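Long-range contact in metallopeptidase containing co-catalytic metalloactive site (Shewanella denitrificans OS217, PDB 3B2Y), which probably acts as a zinc-dependent metallocarboxypeptidase of the M14 family, hydrolysing peptide or ester bonds: residues Y57-I71 with L97-V109. Sequence-based numbering, arbitrary orientation.
Sequences YQSASQRSDLPSLLI and LFERVNLSLLPLV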
loop_
_atom_site.group_PDB
_atom_site.type_symbol
_atom_site.label_atom_id
_atom_site.label_comp_id
_atom_site.label_asym_id
_atom_site.label_seq_id
_atom_site.Cartn_x
_atom_site.Cartn_y
_atom_site.Cartn_z
ATOM N N TYR A 57 10.251 -3.891 6.362
ATOM C CA TYR A 57 10.452 -5.207 6.932
ATOM C C TYR A 57 10.670 -6.245 5.849
ATOM O O TYR A 57 9.976 -6.282 4.918
ATOM C CB TYR A 57 9.289 -5.625 7.809
ATOM C CG TYR A 57 9.058 -4.673 8.901
ATOM C CD1 TYR A 57 8.277 -3.585 8.715
ATOM C CD2 TYR A 57 9.684 -4.831 10.115
ATOM C CE1 TYR A 57 8.085 -2.677 9.711
ATOM C CE2 TYR A 57 9.516 -3.947 11.105
ATOM C CZ TYR A 57 8.720 -2.872 10.914
ATOM O OH TYR A 57 8.568 -2.005 11.922
ATOM N N GLN A 58 11.658 -7.082 6.024
ATOM C CA GLN A 58 11.963 -8.129 5.027
ATOM C C GLN A 58 12.346 -9.422 5.706
ATOM O O GLN A 58 12.637 -9.440 6.886
ATOM C CB GLN A 58 13.124 -7.697 4.148
ATOM C CG GLN A 58 12.999 -6.396 3.439
ATOM C CD GLN A 58 14.144 -6.186 2.501
ATOM O OE1 GLN A 58 15.302 -6.063 2.922
ATOM N NE2 GLN A 58 13.852 -6.191 1.212
ATOM N N SER A 59 12.395 -10.500 4.919
ATOM C CA SER A 59 12.902 -11.783 5.397
ATOM C C SER A 59 14.349 -11.591 5.818
ATOM O O SER A 59 15.063 -10.709 5.287
ATOM C CB SER A 59 12.811 -12.889 4.326
ATOM O OG SER A 59 11.641 -12.768 3.525
ATOM N N ALA A 60 14.790 -12.427 6.757
ATOM C CA ALA A 60 16.155 -12.325 7.297
ATOM C C ALA A 60 17.205 -12.514 6.187
ATOM O O ALA A 60 18.313 -11.991 6.290
ATOM C CB ALA A 60 16.366 -13.334 8.451
ATOM N N SER A 61 16.832 -13.242 5.129
ATOM C CA SER A 61 17.645 -13.387 3.922
ATOM C C SER A 61 16.779 -13.436 2.654
ATOM O O SER A 61 15.790 -14.161 2.616
ATOM C CB SER A 61 18.442 -14.692 3.999
ATOM O OG SER A 61 19.094 -14.832 5.257
ATOM N N GLN A 62 17.172 -12.698 1.616
ATOM C CA GLN A 62 16.526 -12.808 0.324
ATOM C C GLN A 62 17.110 -14.027 -0.397
ATOM O O GLN A 62 18.330 -14.179 -0.494
ATOM C CB GLN A 62 16.723 -11.559 -0.533
ATOM C CG GLN A 62 16.430 -10.227 0.162
ATOM C CD GLN A 62 15.164 -10.221 1.013
ATOM O OE1 GLN A 62 14.054 -10.103 0.501
ATOM N NE2 GLN A 62 15.340 -10.319 2.327
ATOM N N ARG A 63 16.235 -14.897 -0.891
ATOM C CA ARG A 63 16.660 -16.071 -1.636
ATOM C C ARG A 63 16.496 -15.800 -3.134
ATOM O O ARG A 63 15.435 -15.374 -3.576
ATOM C CB ARG A 63 15.839 -17.275 -1.190
ATOM C CG ARG A 63 15.824 -17.507 0.327
ATOM C CD ARG A 63 17.188 -17.938 0.847
ATOM N NE ARG A 63 17.673 -19.169 0.198
ATOM C CZ ARG A 63 17.544 -20.412 0.676
ATOM N NH1 ARG A 63 16.940 -20.646 1.841
ATOM N NH2 ARG A 63 18.029 -21.438 -0.026
ATOM N N SER A 64 17.549 -16.046 -3.917
ATOM C CA SER A 64 17.542 -15.711 -5.364
ATOM C C SER A 64 16.497 -16.483 -6.182
ATOM O O SER A 64 15.960 -15.991 -7.181
ATOM C CB SER A 64 18.917 -16.002 -5.957
ATOM O OG SER A 64 19.280 -17.343 -5.656
ATOM N N ASP A 65 16.208 -17.691 -5.730
ATOM C CA ASP A 65 15.233 -18.563 -6.374
ATOM C C ASP A 65 13.766 -18.246 -6.074
ATOM O O ASP A 65 12.892 -18.889 -6.668
ATOM C CB ASP A 65 15.517 -20.022 -5.986
ATOM C CG ASP A 65 15.628 -20.215 -4.466
ATOM O OD1 ASP A 65 16.249 -19.359 -3.802
ATOM O OD2 ASP A 65 15.108 -21.225 -3.939
ATOM N N LEU A 66 13.491 -17.264 -5.188
ATOM C CA LEU A 66 12.115 -16.955 -4.743
ATOM C C LEU A 66 11.722 -15.589 -5.322
ATOM O O LEU A 66 12.597 -14.744 -5.484
ATOM C CB LEU A 66 12.006 -16.920 -3.218
ATOM C CG LEU A 66 12.359 -18.176 -2.400
ATOM C CD1 LEU A 66 12.194 -17.863 -0.902
ATOM C CD2 LEU A 66 11.507 -19.408 -2.867
ATOM N N PRO A 67 10.427 -15.383 -5.686
ATOM C CA PRO A 67 10.095 -14.064 -6.157
ATOM C C PRO A 67 10.188 -13.019 -5.043
ATOM O O PRO A 67 10.042 -13.329 -3.854
ATOM C CB PRO A 67 8.659 -14.222 -6.673
ATOM C CG PRO A 67 8.104 -15.398 -5.898
ATOM C CD PRO A 67 9.263 -16.291 -5.698
ATOM N N SER A 68 10.423 -11.784 -5.445
ATOM C CA SER A 68 10.550 -10.679 -4.508
ATOM C C SER A 68 9.375 -9.752 -4.743
ATOM O O SER A 68 9.201 -9.223 -5.824
ATOM C CB SER A 68 11.857 -9.913 -4.705
ATOM O OG SER A 68 13.007 -10.718 -4.418
ATOM N N LEU A 69 8.591 -9.566 -3.688
ATOM C CA LEU A 69 7.367 -8.795 -3.746
ATOM C C LEU A 69 7.447 -7.777 -2.612
ATOM O O LEU A 69 8.029 -8.066 -1.539
ATOM C CB LEU A 69 6.121 -9.632 -3.535
ATOM C CG LEU A 69 5.869 -10.839 -4.411
ATOM C CD1 LEU A 69 4.564 -11.507 -3.925
ATOM C CD2 LEU A 69 5.813 -10.492 -5.881
ATOM N N LEU A 70 6.917 -6.617 -2.895
ATOM C CA LEU A 70 6.791 -5.512 -1.988
ATOM C C LEU A 70 5.324 -5.148 -1.832
ATOM O O LEU A 70 4.623 -4.969 -2.806
ATOM C CB LEU A 70 7.606 -4.332 -2.509
ATOM C CG LEU A 70 7.540 -3.027 -1.692
ATOM C CD1 LEU A 70 8.108 -3.263 -0.280
ATOM C CD2 LEU A 70 8.309 -1.905 -2.446
ATOM N N ILE A 71 4.871 -4.917 -0.601
ATOM C CA ILE A 71 3.568 -4.316 -0.337
ATOM C C ILE A 71 3.826 -3.070 0.530
ATOM O O ILE A 71 4.629 -3.111 1.480
ATOM C CB ILE A 71 2.606 -5.263 0.464
ATOM C CG1 ILE A 71 2.404 -6.581 -0.271
ATOM C CG2 ILE A 71 1.225 -4.631 0.683
ATOM C CD1 ILE A 71 1.758 -7.657 0.637
ATOM N N LEU A 97 5.137 -18.804 4.899
ATOM C CA LEU A 97 4.932 -17.972 3.692
ATOM C C LEU A 97 6.317 -17.585 3.156
ATOM O O LEU A 97 6.607 -17.734 1.984
ATOM C CB LEU A 97 4.085 -16.758 3.988
ATOM C CG LEU A 97 4.110 -15.739 2.830
ATOM C CD1 LEU A 97 3.612 -16.392 1.501
ATOM C CD2 LEU A 97 3.388 -14.467 3.184
ATOM N N PHE A 98 7.218 -17.219 4.055
ATOM C CA PHE A 98 8.516 -16.709 3.610
ATOM C C PHE A 98 9.429 -17.733 2.982
ATOM O O PHE A 98 10.422 -17.366 2.353
ATOM C CB PHE A 98 9.168 -15.927 4.742
ATOM C CG PHE A 98 8.246 -14.930 5.344
ATOM C CD1 PHE A 98 7.662 -13.964 4.561
ATOM C CD2 PHE A 98 7.887 -14.989 6.661
ATOM C CE1 PHE A 98 6.764 -13.050 5.099
ATOM C CE2 PHE A 98 7.000 -14.074 7.186
ATOM C CZ PHE A 98 6.424 -13.121 6.394
ATOM N N GLU A 99 9.076 -19.025 3.063
ATOM C CA GLU A 99 9.817 -20.058 2.327
ATOM C C GLU A 99 9.552 -20.049 0.840
ATOM O O GLU A 99 10.300 -20.664 0.094
ATOM C CB GLU A 99 9.485 -21.460 2.851
ATOM C CG GLU A 99 9.839 -21.597 4.326
ATOM C CD GLU A 99 9.545 -22.987 4.889
ATOM O OE1 GLU A 99 9.426 -23.951 4.102
ATOM O OE2 GLU A 99 9.422 -23.083 6.127
ATOM N N ARG A 100 8.478 -19.394 0.393
ATOM C CA ARG A 100 8.204 -19.368 -1.032
ATOM C C ARG A 100 8.276 -18.002 -1.665
ATOM O O ARG A 100 8.210 -17.905 -2.882
ATOM C CB ARG A 100 6.901 -20.086 -1.362
ATOM C CG ARG A 100 5.644 -19.349 -1.194
ATOM C CD ARG A 100 4.518 -20.183 -1.843
ATOM N NE ARG A 100 3.289 -19.409 -1.810
ATOM C CZ ARG A 100 2.545 -19.235 -0.722
ATOM N NH1 ARG A 100 2.832 -19.868 0.411
ATOM N NH2 ARG A 100 1.464 -18.481 -0.783
ATOM N N VAL A 101 8.496 -16.963 -0.854
ATOM C CA VAL A 101 8.540 -15.594 -1.361
ATOM C C VAL A 101 9.415 -14.705 -0.497
ATOM O O VAL A 101 9.423 -14.819 0.746
ATOM C CB VAL A 101 7.099 -15.030 -1.533
ATOM C CG1 VAL A 101 6.405 -14.944 -0.186
ATOM C CG2 VAL A 101 7.082 -13.636 -2.265
ATOM N N ASN A 102 10.172 -13.821 -1.136
ATOM C CA ASN A 102 10.863 -12.755 -0.386
ATOM C C ASN A 102 9.871 -11.625 -0.274
ATOM O O ASN A 102 9.706 -10.862 -1.201
ATOM C CB ASN A 102 12.120 -12.322 -1.119
ATOM C CG ASN A 102 13.094 -13.442 -1.305
ATOM O OD1 ASN A 102 13.422 -14.154 -0.345
ATOM N ND2 ASN A 102 13.622 -13.577 -2.534
ATOM N N LEU A 103 9.115 -11.580 0.803
ATOM C CA LEU A 103 8.066 -10.540 0.929
ATOM C C LEU A 103 8.653 -9.386 1.722
ATOM O O LEU A 103 9.254 -9.590 2.784
ATOM C CB LEU A 103 6.788 -11.072 1.576
ATOM C CG LEU A 103 5.569 -10.118 1.716
ATOM C CD1 LEU A 103 5.186 -9.514 0.350
ATOM C CD2 LEU A 103 4.366 -10.837 2.251
ATOM N N SER A 104 8.573 -8.205 1.128
ATOM C CA SER A 104 8.969 -6.961 1.803
ATOM C C SER A 104 7.745 -6.128 2.097
ATOM O O SER A 104 6.800 -6.150 1.340
ATOM C CB SER A 104 9.978 -6.270 0.926
ATOM O OG SER A 104 11.188 -7.070 0.811
ATOM N N LEU A 105 7.748 -5.436 3.240
ATOM C CA LEU A 105 6.580 -4.662 3.719
ATOM C C LEU A 105 7.005 -3.246 4.142
ATOM O O LEU A 105 8.021 -3.071 4.772
ATOM C CB LEU A 105 5.961 -5.379 4.904
ATOM C CG LEU A 105 5.536 -6.818 4.667
ATOM C CD1 LEU A 105 5.279 -7.501 5.997
ATOM C CD2 LEU A 105 4.326 -6.834 3.755
ATOM N N LEU A 106 6.315 -2.251 3.644
ATOM C CA LEU A 106 6.546 -0.818 3.920
ATOM C C LEU A 106 5.178 -0.272 4.416
ATOM O O LEU A 106 4.400 0.291 3.679
ATOM C CB LEU A 106 7.083 -0.149 2.646
ATOM C CG LEU A 106 7.685 1.223 2.613
ATOM C CD1 LEU A 106 9.010 1.239 3.406
ATOM C CD2 LEU A 106 7.996 1.541 1.148
ATOM N N PRO A 107 4.860 -0.528 5.685
ATOM C CA PRO A 107 3.521 -0.403 6.197
ATOM C C PRO A 107 3.028 1.041 6.294
ATOM O O PRO A 107 1.832 1.274 6.250
ATOM C CB PRO A 107 3.641 -0.939 7.657
ATOM C CG PRO A 107 4.849 -1.694 7.703
ATOM C CD PRO A 107 5.785 -1.070 6.679
ATOM N N LEU A 108 3.935 1.986 6.509
ATOM C CA LEU A 108 3.523 3.340 6.873
ATOM C C LEU A 108 4.565 4.370 6.472
ATOM O O LEU A 108 5.475 4.646 7.241
ATOM C CB LEU A 108 3.268 3.433 8.364
ATOM C CG LEU A 108 2.769 4.781 8.934
ATOM C CD1 LEU A 108 1.520 5.332 8.101
ATOM C CD2 LEU A 108 2.461 4.685 10.479
ATOM N N VAL A 109 4.420 4.935 5.281
ATOM C CA VAL A 109 5.388 5.863 4.713
ATOM C C VAL A 109 5.244 7.319 5.255
ATOM O O VAL A 109 6.233 8.055 5.383
ATOM C CB VAL A 109 5.255 5.807 3.215
ATOM C CG1 VAL A 109 6.000 6.950 2.519
ATOM C CG2 VAL A 109 5.679 4.415 2.702
HETATM O O HOH W 1 14.077 -12.568 -5.580
#
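With CG held beside its own backbone N (chi1 -60°), Asn-102 turns its amide into the loop that carries residues 59-67 back to strand 68-71, while Ser-104, with OG turned the same way (chi1 -65°), meets Gln-58. The amide of Asn-102 takes up both N and O of Arg-63: OD1 accepts from Arg-63 N at 3.0 Å, nearly straight at the hydrogen, and ND2 donates to Arg-63 O at 2.8 Å, with that oxygen in the amide plane. Arg-63 O also receives Leu-66 N of the type I turn, which arrives from the opposite face of its carbonyl plane. Asparagine suits the place because one short side chain both gives and takes a bond; a leucine here would probably leave Arg-63 N and O without the amide that now pairs with them. The extended chain of Gln-58 lets NE2 reach Ser-104 OG at 2.8 Å; serine suits because its short hydroxyl, on the face of Ser-68 and Leu-70, accepts that N-H. Leu-66 lays CD2 against Glu-99 O at 3.4 Å. Backbone bonds such as Ser-104 N to Leu-69 O (2.7 Å) join the parallel strands 68-71 and 102-106. Leucine and isoleucine suit the buried, apolar face of Leu-69, where Ile-71 crosses Leu-103 obliquely (CD1 to CD1 3.9 Å) and lies alongside Leu-105. Helix 81-92 of this beta-alpha-beta unit covers Ile-71 and Leu-105, helix 253-271 covers Leu-69 and Leu-103, strand 165-172 continues the sheet beyond 68-73, and strand 52-58 meets end strand 102-106 through a single antiparallel bridge, Tyr-57 to Leu-105.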